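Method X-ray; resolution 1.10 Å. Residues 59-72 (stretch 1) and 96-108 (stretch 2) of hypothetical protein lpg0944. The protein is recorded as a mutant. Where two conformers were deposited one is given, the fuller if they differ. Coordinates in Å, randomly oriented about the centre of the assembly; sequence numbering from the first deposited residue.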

# COMPACT_ATOMS: atom_id res chain seq x y z
N PRO A 59 -3.39 16.67 -9.89
CA PRO A 59 -2.26 16.07 -9.17
C PRO A 59 -1.66 14.86 -9.88
O PRO A 59 -0.69 14.30 -9.38
N PHE A 60 -2.24 14.45 -11.00
CA PHE A 60 -1.80 13.26 -11.71
C PHE A 60 -0.31 13.29 -12.03
O PHE A 60 0.39 12.29 -11.86
N SER A 61 0.17 14.44 -12.51
CA SER A 61 1.59 14.62 -12.81
C SER A 61 2.48 14.23 -11.62
O SER A 61 3.50 13.56 -11.79
N GLN A 62 2.10 14.68 -10.43
CA GLN A 62 2.89 14.45 -9.23
C GLN A 62 2.72 13.01 -8.73
O GLN A 62 3.70 12.36 -8.30
N TRP A 63 1.50 12.47 -8.83
CA TRP A 63 1.26 11.08 -8.40
C TRP A 63 2.09 10.12 -9.27
O TRP A 63 2.59 9.11 -8.80
N GLY A 64 2.20 10.42 -10.56
CA GLY A 64 2.95 9.55 -11.46
C GLY A 64 4.47 9.65 -11.42
O GLY A 64 5.18 8.77 -11.95
N ALA A 65 4.99 10.71 -10.81
CA ALA A 65 6.44 10.96 -10.74
C ALA A 65 6.76 11.58 -9.39
O ALA A 65 7.02 12.77 -9.27
N PRO A 66 6.69 10.76 -8.33
CA PRO A 66 6.78 11.31 -6.98
C PRO A 66 8.17 11.78 -6.59
O PRO A 66 9.16 11.10 -6.84
N GLN A 67 8.21 12.93 -5.92
CA GLN A 67 9.34 13.34 -5.11
C GLN A 67 9.39 12.43 -3.86
O GLN A 67 8.38 11.91 -3.42
N LEU A 68 10.59 12.21 -3.32
CA LEU A 68 10.69 11.45 -2.08
C LEU A 68 9.68 11.95 -1.05
O LEU A 68 9.60 13.14 -0.76
N LEU A 69 8.89 11.02 -0.52
CA LEU A 69 7.88 11.32 0.48
C LEU A 69 8.03 10.33 1.60
O LEU A 69 8.04 9.12 1.35
N THR A 70 8.12 10.85 2.82
CA THR A 70 8.36 10.05 4.00
C THR A 70 7.40 10.50 5.09
O THR A 70 7.76 11.31 5.95
N PRO A 71 6.17 9.99 5.05
CA PRO A 71 5.24 10.49 6.06
C PRO A 71 5.59 9.93 7.44
O PRO A 71 5.97 8.78 7.60
N LYS A 72 5.46 10.78 8.44
CA LYS A 72 5.92 10.38 9.76
C LYS A 72 4.81 10.42 10.79
O LYS A 72 5.10 10.26 11.96
N ALA A 96 -13.07 6.25 -12.95
CA ALA A 96 -12.28 7.37 -12.48
C ALA A 96 -10.84 6.94 -12.23
O ALA A 96 -10.58 5.92 -11.61
N VAL A 97 -9.92 7.77 -12.68
CA VAL A 97 -8.50 7.51 -12.56
C VAL A 97 -7.97 7.79 -11.16
O VAL A 97 -8.17 8.87 -10.60
N ARG A 98 -7.26 6.80 -10.62
CA ARG A 98 -6.41 6.92 -9.43
C ARG A 98 -5.03 6.44 -9.85
O ARG A 98 -4.94 5.55 -10.69
N VAL A 99 -3.98 7.04 -9.29
CA VAL A 99 -2.63 6.76 -9.74
C VAL A 99 -1.70 6.53 -8.58
O VAL A 99 -1.70 7.28 -7.62
N SER A 100 -0.82 5.53 -8.71
CA SER A 100 0.28 5.36 -7.77
C SER A 100 1.42 4.58 -8.44
O SER A 100 1.41 4.34 -9.66
N GLU A 101 2.43 4.22 -7.65
CA GLU A 101 3.64 3.59 -8.18
C GLU A 101 4.37 2.87 -7.03
O GLU A 101 3.89 2.84 -5.88
N CYS A 102 5.51 2.27 -7.34
CA CYS A 102 6.16 1.30 -6.46
C CYS A 102 6.55 1.84 -5.10
O CYS A 102 6.57 1.11 -4.11
N SER A 103 6.91 3.12 -5.05
CA SER A 103 7.33 3.74 -3.81
C SER A 103 6.16 4.07 -2.88
O SER A 103 6.13 3.59 -1.76
N ASN A 104 5.22 4.88 -3.33
CA ASN A 104 4.25 5.49 -2.40
C ASN A 104 2.96 4.73 -2.26
O ASN A 104 2.20 5.05 -1.37
N PHE A 105 2.67 3.73 -3.10
CA PHE A 105 1.36 3.12 -3.06
C PHE A 105 1.03 2.57 -1.66
O PHE A 105 -0.10 2.69 -1.19
N ALA A 106 2.01 1.96 -0.99
CA ALA A 106 1.82 1.37 0.32
C ALA A 106 1.24 2.37 1.32
O ALA A 106 0.58 1.96 2.27
N TYR A 107 1.48 3.66 1.14
CA TYR A 107 1.01 4.67 2.05
C TYR A 107 -0.52 4.68 2.08
O TYR A 107 -1.11 5.00 3.11
N HIS A 108 -1.15 4.37 0.95
CA HIS A 108 -2.61 4.33 0.88
C HIS A 108 -3.13 3.30 1.87
O HIS A 108 -4.02 3.57 2.67

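A general principle of packing between distant chain segments is that apolar side chains exclude solvent from the contact, whereas the backbone N and O groups left exposed there need polar partners, supplied by side chains or by ordered water. Residues 59-72 and 96-108 of lpg0944 illustrate both, burying 548 Å² in total, and the change from one to the other is best followed along the second stretch.

Val97 opens the contact. Its CB points toward the first stretch and its t rotamer (chi1 171°) brings CG1 to 4.0 Å from CE1 of Phe60. The CA-to-CB bond of Phe60 points sideways to the second stretch, but with chi1 in the m well the end of its side chain comes nearer. It presents an edge there, near whose plane lie both the carbonyl O of Val97, 3.9 Å from Phe60 CE1, and a methyl of Val99. Arg98, m at chi1, points away in the alternation expected of an extended chain, and its guanidinium is hydrogen-bonded elsewhere in the structure.

Val99 again turns toward the first stretch and has more area covered by the other stretch than any other residue here. Also a t rotamer, it sets CG2 3.9 Å from CD1 of Phe60, its CB 3.9 Å from the CB of Trp63, and CG1 4.1 Å from the backbone N of Gly64. Trp63, m at chi1, points toward the strand, and its ring lies oblique to the valine. Ser100 points away, completing the alternation.

At Glu101 the character changes. The side chain points in, but with chi1 and chi2 both p it curls back on its own stretch: OE2 accepts from the N of Ser103 at 2.9 Å and OE1 from the N of Asn104 at 3.0 Å. The carboxylate thus ties down the backbone N atoms of Ser103 and Asn104, while CG and CD still touch the first stretch, CG 3.8 Å from Trp63 O and CD 3.5 Å from Pro66 CG. Water 1 bridges the stretches, donating to Trp63 O and to Glu101 OE1, each at 2.8 Å.

Asn104, m at chi1, points toward the loop, touches it directly and has its polar links to it through two waters. Its ND2 sits 3.5 Å from Pro66 CB and 3.8 Å from Leu69 CD2, and it makes a weak bond of 3.1 Å to water 2, which donates to Gln67 O at 2.8 Å. Its OD1 receives a 2.8 Å bond from water 3, which in turn accepts from Leu69 N at 2.9 Å. One amide side chain is therefore linked to two backbone sites of the loop.

Tyr107 provides the direct polar link. Its CB points toward the first stretch, and with chi1 m its OH donates a short 2.5 Å hydrogen bond to Leu69 O. The ring is also packed: CE2 lies 3.7 Å from Leu69 CD2, and Pro71 CD covers one face in a CH-pi contact, 3.9 Å from the ring centroid. Hydroxyl and ring together fasten the loop to the helix.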

# COMPACT_ATOMS: atom_id res chain seq x y z
CB PRO A 59 -2.92 15.61 -7.86
CG PRO A 59 -4.29 15.19 -8.30
CD PRO A 59 -4.68 16.18 -9.38
CB PHE A 60 -2.64 13.05 -12.97
CG PHE A 60 -4.10 13.03 -12.68
CD1 PHE A 60 -4.69 11.92 -12.10
CD2 PHE A 60 -4.88 14.16 -12.89
CE1 PHE A 60 -6.03 11.93 -11.77
CE2 PHE A 60 -6.21 14.17 -12.58
CZ PHE A 60 -6.78 13.05 -12.02
CB SER A 61 1.88 16.10 -13.15
OG SER A 61 1.36 16.50 -14.40
CB GLN A 62 2.50 15.45 -8.13
CG GLN A 62 2.90 16.91 -8.39
CD GLN A 62 2.07 17.60 -9.48
OE1 GLN A 62 0.84 17.43 -9.56
NE2 GLN A 62 2.75 18.37 -10.31
CB TRP A 63 -0.21 10.74 -8.52
CG TRP A 63 -1.09 11.43 -7.55
CD1 TRP A 63 -0.71 12.07 -6.40
CD2 TRP A 63 -2.51 11.53 -7.62
NE1 TRP A 63 -1.82 12.55 -5.73
CE2 TRP A 63 -2.93 12.24 -6.47
CE3 TRP A 63 -3.47 11.09 -8.53
CZ2 TRP A 63 -4.27 12.50 -6.21
CZ3 TRP A 63 -4.80 11.36 -8.28
CH2 TRP A 63 -5.19 12.05 -7.12
CB ALA A 65 6.91 11.87 -11.91
CB PRO A 66 6.40 10.12 -6.09
CG PRO A 66 6.73 8.94 -6.91
CD PRO A 66 6.35 9.33 -8.31
CB GLN A 67 9.12 14.80 -4.73
CG GLN A 67 10.15 15.43 -3.79
CD GLN A 67 9.64 16.72 -3.14
OE1 GLN A 67 8.63 16.72 -2.43
NE2 GLN A 67 10.36 17.82 -3.35
CB LEU A 68 12.10 11.56 -1.50
CG LEU A 68 12.38 10.83 -0.19
CD1 LEU A 68 12.20 9.32 -0.37
CD2 LEU A 68 13.79 11.13 0.30
CB LEU A 69 6.50 11.20 -0.14
CG LEU A 69 5.34 11.38 0.83
CD1 LEU A 69 5.37 12.79 1.41
CD2 LEU A 69 4.04 11.06 0.10
CB THR A 70 9.80 10.22 4.47
OG1 THR A 70 10.04 11.60 4.82
CG2 THR A 70 10.77 9.81 3.36
CB PRO A 71 3.87 9.97 5.57
CG PRO A 71 4.10 9.57 4.12
CD PRO A 71 5.51 9.09 4.09
CB LYS A 72 7.12 11.22 10.22
CG LYS A 72 8.33 11.06 9.28
CD LYS A 72 9.56 11.80 9.75
CE LYS A 72 10.68 11.73 8.71
NZ LYS A 72 11.42 10.44 8.76
CB ALA A 96 -12.86 7.95 -11.21
CB VAL A 97 -7.74 8.36 -13.58
CG1 VAL A 97 -6.24 8.30 -13.37
CG2 VAL A 97 -8.07 7.91 -14.98
CB ARG A 98 -6.96 6.09 -8.27
CG ARG A 98 -8.36 6.51 -7.84
CD ARG A 98 -8.87 5.66 -6.66
NE ARG A 98 -9.05 4.30 -7.10
CZ ARG A 98 -9.18 3.24 -6.31
NH1 ARG A 98 -9.20 3.35 -4.98
NH2 ARG A 98 -9.31 2.04 -6.85
CB VAL A 99 -2.06 7.95 -10.55
CG1 VAL A 99 -0.68 7.61 -11.11
CG2 VAL A 99 -3.00 8.39 -11.65
CB SER A 100 -0.19 4.72 -6.47
OG SER A 100 0.75 4.90 -5.45
CB GLU A 101 4.52 4.62 -8.93
CG GLU A 101 4.63 5.97 -8.24
CD GLU A 101 5.20 5.83 -6.87
OE1 GLU A 101 4.51 6.18 -5.89
OE2 GLU A 101 6.34 5.34 -6.77
CB CYS A 102 7.41 0.76 -7.18
SG CYS A 102 8.19 -0.69 -6.51
CB SER A 103 8.15 4.99 -4.10
OG SER A 103 9.41 4.60 -4.61
CB ASN A 104 3.92 6.94 -2.81
CG ASN A 104 5.10 7.89 -2.67
OD1 ASN A 104 6.18 7.51 -2.18
ND2 ASN A 104 4.88 9.14 -3.05
CB PHE A 105 1.30 2.02 -4.11
CG PHE A 105 -0.09 1.72 -4.70
CD1 PHE A 105 -1.27 2.09 -4.10
CD2 PHE A 105 -0.16 1.02 -5.88
CE1 PHE A 105 -2.50 1.78 -4.68
CE2 PHE A 105 -1.37 0.67 -6.46
CZ PHE A 105 -2.54 1.05 -5.85
CB ALA A 106 3.10 0.78 0.83
CB TYR A 107 1.53 6.04 1.65
CG TYR A 107 3.04 6.20 1.60
CD1 TYR A 107 3.93 5.26 2.08
CD2 TYR A 107 3.57 7.34 1.01
CE1 TYR A 107 5.30 5.45 2.00
CE2 TYR A 107 4.93 7.53 0.93
CZ TYR A 107 5.78 6.57 1.41
OH TYR A 107 7.15 6.74 1.35
CB HIS A 108 -3.02 3.98 -0.54
CG HIS A 108 -4.48 4.08 -0.81
ND1 HIS A 108 -5.42 3.25 -0.24
CD2 HIS A 108 -5.14 4.92 -1.64
CE1 HIS A 108 -6.60 3.60 -0.70
NE2 HIS A 108 -6.46 4.60 -1.55
O HOH W 1 2.51 8.04 -6.26
O HOH W 2 5.59 12.15 -3.55
O HOH W 3 8.78 8.46 -1.84